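PDB 4MF7: glutathione S-transferase enzyme with thioredoxin-like domain from Bradyrhizobium sp., which probably catalyses the conjugation of glutathione to electrophilic compounds. Local coordinates for residues P30-W35 and T81-L87. Numbering follows the deposited sequence.
Sequences PITKRW and TPEFLSL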
loop_
_atom_site.group_PDB
_atom_site.type_symbol
_atom_site.label_atom_id
_atom_site.label_comp_id
_atom_site.label_asym_id
_atom_site.label_seq_id
_atom_site.Cartn_x
_atom_site.Cartn_y
_atom_site.Cartn_z
ATOM N N PRO A 30 4.844 -22.100 11.849
ATOM C CA PRO A 30 4.089 -22.406 13.079
ATOM C C PRO A 30 2.585 -22.125 13.030
ATOM O O PRO A 30 1.835 -22.707 13.816
ATOM C CB PRO A 30 4.763 -21.532 14.146
ATOM C CG PRO A 30 6.122 -21.242 13.613
ATOM C CD PRO A 30 5.970 -21.181 12.116
ATOM N N ILE A 31 2.136 -21.257 12.118
ATOM C CA ILE A 31 0.705 -21.027 11.964
ATOM C C ILE A 31 -0.053 -22.336 11.660
ATOM O O ILE A 31 -1.217 -22.505 12.073
ATOM C CB ILE A 31 0.382 -19.926 10.897
ATOM C CG1 ILE A 31 -1.075 -19.467 11.052
ATOM C CG2 ILE A 31 0.764 -20.367 9.494
ATOM C CD1 ILE A 31 -1.429 -18.232 10.232
ATOM N N THR A 32 0.612 -23.253 10.953
ATOM C CA THR A 32 -0.016 -24.539 10.602
ATOM C C THR A 32 -0.295 -25.478 11.795
ATOM O O THR A 32 -1.016 -26.456 11.623
ATOM C CB THR A 32 0.797 -25.306 9.548
ATOM O OG1 THR A 32 2.085 -25.650 10.078
ATOM C CG2 THR A 32 0.948 -24.472 8.297
ATOM N N LYS A 33 0.261 -25.181 12.972
ATOM C CA LYS A 33 -0.062 -25.912 14.210
ATOM C C LYS A 33 -1.469 -25.580 14.681
ATOM O O LYS A 33 -2.182 -26.463 15.138
ATOM C CB LYS A 33 0.964 -25.613 15.299
ATOM C CG LYS A 33 2.365 -26.077 14.922
ATOM C CD LYS A 33 3.442 -25.423 15.769
ATOM C CE LYS A 33 3.449 -25.970 17.183
ATOM N NZ LYS A 33 4.413 -25.222 18.030
ATOM N N ARG A 34 -1.882 -24.318 14.527
ATOM C CA ARG A 34 -3.245 -23.889 14.867
ATOM C C ARG A 34 -4.284 -24.018 13.741
ATOM O O ARG A 34 -5.465 -24.272 14.016
ATOM C CB ARG A 34 -3.227 -22.463 15.398
ATOM C CG ARG A 34 -4.553 -22.038 16.005
ATOM C CD ARG A 34 -4.426 -20.746 16.786
ATOM N NE ARG A 34 -3.682 -20.877 18.048
ATOM C CZ ARG A 34 -4.225 -21.027 19.257
ATOM N NH1 ARG A 34 -5.546 -21.117 19.415
ATOM N NH2 ARG A 34 -3.435 -21.089 20.326
ATOM N N TRP A 35 -3.857 -23.797 12.493
ATOM C CA TRP A 35 -4.706 -23.973 11.304
ATOM C C TRP A 35 -4.029 -24.924 10.350
ATOM O O TRP A 35 -3.358 -24.497 9.419
ATOM C CB TRP A 35 -5.017 -22.622 10.612
ATOM C CG TRP A 35 -5.844 -21.722 11.467
ATOM C CD1 TRP A 35 -7.199 -21.726 11.586
ATOM C CD2 TRP A 35 -5.368 -20.696 12.342
ATOM N NE1 TRP A 35 -7.600 -20.772 12.472
ATOM C CE2 TRP A 35 -6.493 -20.130 12.964
ATOM C CE3 TRP A 35 -4.097 -20.203 12.662
ATOM C CZ2 TRP A 35 -6.393 -19.086 13.879
ATOM C CZ3 TRP A 35 -3.994 -19.181 13.576
ATOM C CH2 TRP A 35 -5.138 -18.615 14.162
ATOM N N THR A 81 -2.516 -14.927 18.620
ATOM C CA THR A 81 -1.871 -16.161 19.075
ATOM C C THR A 81 -0.448 -16.192 18.550
ATOM O O THR A 81 -0.162 -15.578 17.514
ATOM C CB THR A 81 -2.613 -17.422 18.598
ATOM O OG1 THR A 81 -2.607 -17.483 17.155
ATOM C CG2 THR A 81 -4.055 -17.429 19.134
ATOM N N PRO A 82 0.459 -16.903 19.243
ATOM C CA PRO A 82 1.819 -16.991 18.675
ATOM C C PRO A 82 1.854 -17.670 17.286
ATOM O O PRO A 82 2.730 -17.400 16.470
ATOM C CB PRO A 82 2.606 -17.799 19.721
ATOM C CG PRO A 82 1.659 -18.106 20.836
ATOM C CD PRO A 82 0.411 -17.304 20.658
ATOM N N GLU A 83 0.885 -18.526 17.006
ATOM C CA GLU A 83 0.863 -19.219 15.719
ATOM C C GLU A 83 0.535 -18.239 14.571
ATOM O O GLU A 83 1.205 -18.242 13.542
ATOM C CB GLU A 83 -0.130 -20.386 15.766
ATOM C CG GLU A 83 0.308 -21.509 16.718
ATOM C CD GLU A 83 0.026 -21.219 18.181
ATOM O OE1 GLU A 83 0.708 -21.824 19.030
ATOM O OE2 GLU A 83 -0.877 -20.400 18.488
ATOM N N PHE A 84 -0.475 -17.400 14.765
ATOM C CA PHE A 84 -0.797 -16.418 13.725
ATOM C C PHE A 84 0.328 -15.400 13.572
ATOM O O PHE A 84 0.779 -15.113 12.455
ATOM C CB PHE A 84 -2.106 -15.680 13.967
ATOM C CG PHE A 84 -2.506 -14.835 12.784
ATOM C CD1 PHE A 84 -3.124 -15.415 11.704
ATOM C CD2 PHE A 84 -2.188 -13.477 12.715
ATOM C CE1 PHE A 84 -3.478 -14.666 10.589
ATOM C CE2 PHE A 84 -2.514 -12.724 11.584
ATOM C CZ PHE A 84 -3.163 -13.318 10.515
ATOM N N LEU A 85 0.808 -14.872 14.698
ATOM C CA LEU A 85 1.865 -13.840 14.651
ATOM C C LEU A 85 3.150 -14.344 14.031
ATOM O O LEU A 85 3.949 -13.553 13.515
ATOM C CB LEU A 85 2.140 -13.270 16.050
ATOM C CG LEU A 85 0.993 -12.566 16.761
ATOM C CD1 LEU A 85 1.391 -12.286 18.216
ATOM C CD2 LEU A 85 0.595 -11.284 16.029
ATOM N N SER A 86 3.357 -15.658 14.047
ATOM C CA SER A 86 4.556 -16.230 13.414
ATOM C C SER A 86 4.556 -15.992 11.900
ATOM O O SER A 86 5.615 -15.935 11.285
ATOM C CB SER A 86 4.710 -17.731 13.728
ATOM O OG SER A 86 3.874 -18.552 12.917
ATOM N N LEU A 87 3.372 -15.831 11.305
ATOM C CA LEU A 87 3.261 -15.493 9.883
ATOM C C LEU A 87 3.166 -13.985 9.629
ATOM O O LEU A 87 3.866 -13.452 8.751
ATOM C CB LEU A 87 2.050 -16.189 9.264
ATOM C CG LEU A 87 1.774 -15.955 7.781
ATOM C CD1 LEU A 87 2.956 -16.283 6.895
ATOM C CD2 LEU A 87 0.543 -16.735 7.348
HETATM O O HOH W 1 3.807 -19.300 10.388
#
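Arg34 takes hold of Glu83 side-on, with NE and NH2 both directed at the single oxygen OE2. In this salt bridge Arg34 NE lies 2.9 Å from Glu83 OE2, with an N-H...O angle of 158°; the bond from NH2 is longer and more bent. OE2 lies close to the guanidinium plane, yet both nitrogens reach it from the same face of the carboxylate, the two planes standing 46° apart. A bend in the glutamate chain at chi2 (79°) brings the carboxylate back to the NE/NH2 edge of the guanidinium. Over the centre of one guanidinium face sits the methyl of Thr81, its CG2 3.6 Å from Arg34 CZ. The hydroxyl of the same threonine N-caps helix 82-87, accepting from Phe84 N, and is also hydrogen-bonded to His78 O.

Ile31 fits as a knob among Glu83, Phe84, Ser86 and Leu87. With CG1 anti to the backbone N, the Ile31 side chain lies alongside that of Phe84 and points the same way, Ile31 CD1 being 3.6 Å from Phe84 CD1 and 3.8 Å from Leu87 CD2. The contact joins the N-terminal turn 31-34 to helix 82-87 of the thioredoxin-like domain; Ile31 and Leu87 both continue onto Tyr46 and Ile97 of its sheet. Trp35 approaches Phe84 obliquely, Trp35 CZ3 lying 4.0 Å from Phe84 CB. At the Pro30 end, a water accepts from Ile31 N and donates to Ser86 OG, which itself donates to Glu83 O at 2.8 Å.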